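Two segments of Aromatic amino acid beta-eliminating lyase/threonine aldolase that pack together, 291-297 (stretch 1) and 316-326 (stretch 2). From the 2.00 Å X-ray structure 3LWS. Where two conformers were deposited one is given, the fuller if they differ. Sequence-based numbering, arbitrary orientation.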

# COMPACT_ATOMS: atom_id res chain seq x y z
N HIS A 291 -23.20 -6.19 17.61
CA HIS A 291 -23.79 -7.10 16.63
C HIS A 291 -25.27 -7.20 16.85
O HIS A 291 -25.73 -7.17 17.98
N LEU A 292 -25.99 -7.33 15.75
CA LEU A 292 -27.44 -7.39 15.74
C LEU A 292 -27.82 -8.78 15.26
O LEU A 292 -27.63 -9.09 14.08
N HIS A 293 -28.37 -9.57 16.17
CA HIS A 293 -28.85 -10.95 15.99
C HIS A 293 -30.39 -11.06 15.84
O HIS A 293 -31.14 -10.52 16.69
N PHE A 294 -30.84 -11.79 14.82
CA PHE A 294 -32.22 -12.10 14.56
C PHE A 294 -32.40 -13.63 14.68
O PHE A 294 -31.67 -14.39 14.04
N ASP A 295 -33.40 -14.06 15.44
CA ASP A 295 -33.78 -15.47 15.47
C ASP A 295 -34.29 -15.82 14.06
O ASP A 295 -34.98 -15.02 13.42
N GLY A 296 -33.89 -16.98 13.57
CA GLY A 296 -34.22 -17.40 12.22
C GLY A 296 -33.02 -17.15 11.31
O GLY A 296 -32.08 -16.49 11.67
N GLN A 297 -33.09 -17.67 10.09
CA GLN A 297 -31.96 -17.61 9.16
C GLN A 297 -32.26 -16.55 8.11
O GLN A 297 -33.42 -16.05 8.00
N PHE A 316 -31.27 -0.24 7.72
CA PHE A 316 -30.99 -0.83 9.06
C PHE A 316 -29.88 -1.89 8.99
O PHE A 316 -29.02 -1.95 9.87
N VAL A 317 -29.92 -2.70 7.93
CA VAL A 317 -29.15 -3.95 7.81
C VAL A 317 -28.74 -4.10 6.35
O VAL A 317 -29.59 -4.17 5.47
N GLY A 318 -27.44 -4.12 6.09
CA GLY A 318 -26.92 -4.25 4.73
C GLY A 318 -26.56 -5.65 4.27
O GLY A 318 -26.41 -5.87 3.07
N TYR A 319 -26.46 -6.59 5.20
CA TYR A 319 -26.11 -7.97 4.90
C TYR A 319 -26.41 -8.79 6.17
O TYR A 319 -26.35 -8.24 7.26
N LEU A 320 -26.67 -10.08 6.02
CA LEU A 320 -26.76 -11.03 7.14
C LEU A 320 -25.73 -12.17 7.03
O LEU A 320 -25.30 -12.51 5.94
N VAL A 321 -25.33 -12.73 8.17
CA VAL A 321 -24.42 -13.88 8.23
C VAL A 321 -25.15 -14.93 9.02
O VAL A 321 -25.44 -14.69 10.19
N ASP A 322 -25.48 -16.07 8.38
CA ASP A 322 -26.22 -17.13 9.05
C ASP A 322 -25.34 -17.82 10.07
O ASP A 322 -24.16 -18.07 9.84
N LYS A 323 -25.94 -18.11 11.22
CA LYS A 323 -25.30 -18.83 12.30
C LYS A 323 -26.28 -19.93 12.67
O LYS A 323 -27.16 -20.28 11.86
N ASP A 324 -26.13 -20.49 13.87
CA ASP A 324 -26.96 -21.62 14.30
C ASP A 324 -28.31 -21.15 14.86
O ASP A 324 -28.41 -20.74 16.02
N GLY A 325 -29.35 -21.20 14.03
CA GLY A 325 -30.69 -20.78 14.46
C GLY A 325 -30.91 -19.28 14.54
O GLY A 325 -31.97 -18.85 14.97
N TYR A 326 -29.90 -18.49 14.17
CA TYR A 326 -30.03 -17.04 14.08
C TYR A 326 -29.10 -16.51 12.98
O TYR A 326 -28.29 -17.26 12.45

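The two stretches meet in a mixed contact, a small apolar cluster at one end and a glutamine-centred hydrogen-bond network at the other, joined by an antiparallel bridge and a pair of offset aromatic rings, with 541 Å² buried in all. Stretch 1 is strand from His291 to Asp295; its backbone lies far from stretch 2 at Leu292, whose CA is 8.8 Å from the CA of Val317, and close at Asp295, whose CA is 4.3 Å from the CA of Tyr326. Side chains fill the wide end. Leu292 (chi1 t, chi2 p) points toward stretch 2 and sets CD2 4.0 Å from CG2 of Val317, itself a t rotamer pointing toward stretch 1. Phe294 leaves its backbone sideways, but its m rotamer brings the ring nearer: CZ lies 3.9 Å from CG2 of Val317, and CD1 lies 3.8 Å from CD2 of Leu320 (chi1 m, chi2 t), which also points toward stretch 1. The Phe294 ring thus spans both aliphatic side chains. At the narrow end, Asp295 and Tyr326 form a non-hydrogen-bonded antiparallel pair whose side chains diverge, Asp295 (m) pointing away and staying exposed. The backbones are tied beside this pair by a nearly straight hydrogen bond from Gly296 N to Gly325 O (3.0 Å, 168°), and Tyr326 CA makes a CA-H...O contact of 3.2 Å with Gly296 O. Tyr326 takes chi1 p, and its ring lies alongside that of His293 (m), the planes 11° apart and the centroids 4.6 Å apart; the rings are slid so that they barely overlap, yet His293 ND1 comes within 3.0 Å of Tyr326 CE2. Gln297, with chi1 and chi2 both m, has the most area covered by the other stretch, 104 Å². Its CA-to-CB bond points sideways, but the amide end reaches the turn of stretch 2 and uses both its donor and its acceptor. Gln297 NE2 donates to Lys323 O (3.0 Å) and, in a weak bond, to Asp322 OD1 (3.1 Å); Gln297 OE1 accepts from Gly325 N (2.9 Å). Asp322 (m) likewise starts sideways and brings its carboxylate nearer. A backbone bond from Lys323 N to Tyr326 O (2.8 Å) closes the turn that the glutamine engages. Gly325 has a positive phi of 76°, which favours glycine, while a CB on Gly296 would be jammed against the carbonyl oxygen of Asp295.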

# COMPACT_ATOMS: atom_id res chain seq x y z
CB HIS A 291 -23.13 -8.47 16.63
CG HIS A 291 -21.74 -8.48 16.07
ND1 HIS A 291 -20.94 -9.60 16.10
CD2 HIS A 291 -21.00 -7.50 15.49
CE1 HIS A 291 -19.77 -9.31 15.56
NE2 HIS A 291 -19.78 -8.05 15.17
CB LEU A 292 -27.99 -6.32 14.80
CG LEU A 292 -29.50 -6.25 14.64
CD1 LEU A 292 -30.17 -5.95 15.98
CD2 LEU A 292 -29.84 -5.19 13.59
CB HIS A 293 -28.54 -11.70 17.27
CG HIS A 293 -27.09 -11.93 17.52
ND1 HIS A 293 -26.61 -13.09 18.07
CD2 HIS A 293 -26.01 -11.14 17.30
CE1 HIS A 293 -25.29 -13.01 18.17
NE2 HIS A 293 -24.91 -11.84 17.69
CB PHE A 294 -32.62 -11.70 13.13
CG PHE A 294 -32.40 -10.24 12.81
CD1 PHE A 294 -31.18 -9.78 12.33
CD2 PHE A 294 -33.42 -9.32 13.00
CE1 PHE A 294 -30.98 -8.42 12.05
CE2 PHE A 294 -33.22 -7.98 12.71
CZ PHE A 294 -32.02 -7.53 12.24
CB ASP A 295 -34.84 -15.76 16.54
CG ASP A 295 -34.25 -15.86 18.00
OD1 ASP A 295 -33.02 -15.94 18.20
OD2 ASP A 295 -35.06 -15.90 18.95
CB GLN A 297 -31.75 -19.00 8.53
CG GLN A 297 -31.61 -20.24 9.49
CD GLN A 297 -30.31 -20.32 10.33
OE1 GLN A 297 -30.23 -21.11 11.28
NE2 GLN A 297 -29.33 -19.50 10.01
CB PHE A 316 -32.22 -1.48 9.67
CG PHE A 316 -33.35 -0.52 9.97
CD1 PHE A 316 -34.25 -0.16 8.97
CD2 PHE A 316 -33.48 0.03 11.22
CE1 PHE A 316 -35.28 0.72 9.22
CE2 PHE A 316 -34.49 0.92 11.50
CZ PHE A 316 -35.40 1.27 10.50
CB VAL A 317 -30.00 -5.16 8.22
CG1 VAL A 317 -29.26 -6.53 8.02
CG2 VAL A 317 -30.47 -5.00 9.65
CB TYR A 319 -24.62 -8.06 4.56
CG TYR A 319 -23.77 -7.83 5.77
CD1 TYR A 319 -23.40 -6.55 6.16
CD2 TYR A 319 -23.38 -8.92 6.60
CE1 TYR A 319 -22.61 -6.35 7.34
CE2 TYR A 319 -22.62 -8.73 7.76
CZ TYR A 319 -22.24 -7.43 8.12
OH TYR A 319 -21.50 -7.25 9.28
CB LEU A 320 -28.16 -11.63 7.19
CG LEU A 320 -29.30 -10.65 7.56
CD1 LEU A 320 -30.65 -11.26 7.04
CD2 LEU A 320 -29.32 -10.37 9.06
CB VAL A 321 -23.05 -13.54 8.89
CG1 VAL A 321 -22.17 -14.80 9.05
CG2 VAL A 321 -22.30 -12.48 8.06
CB ASP A 322 -26.80 -18.17 8.06
CG ASP A 322 -28.16 -17.79 7.55
OD1 ASP A 322 -28.85 -17.03 8.26
OD2 ASP A 322 -28.55 -18.29 6.47
CB LYS A 323 -25.05 -17.90 13.51
CG LYS A 323 -24.25 -16.69 13.21
CD LYS A 323 -22.77 -16.98 13.20
CE LYS A 323 -22.02 -15.66 13.28
NZ LYS A 323 -20.56 -15.84 13.36
CB ASP A 324 -26.20 -22.46 15.34
CG ASP A 324 -26.93 -23.76 15.69
OD1 ASP A 324 -27.77 -24.23 14.88
OD2 ASP A 324 -26.66 -24.31 16.77
CB TYR A 326 -29.70 -16.41 15.45
CG TYR A 326 -28.24 -16.42 15.83
CD1 TYR A 326 -27.63 -17.55 16.31
CD2 TYR A 326 -27.48 -15.26 15.70
CE1 TYR A 326 -26.24 -17.55 16.69
CE2 TYR A 326 -26.12 -15.25 16.02
CZ TYR A 326 -25.51 -16.38 16.53
OH TYR A 326 -24.19 -16.28 16.83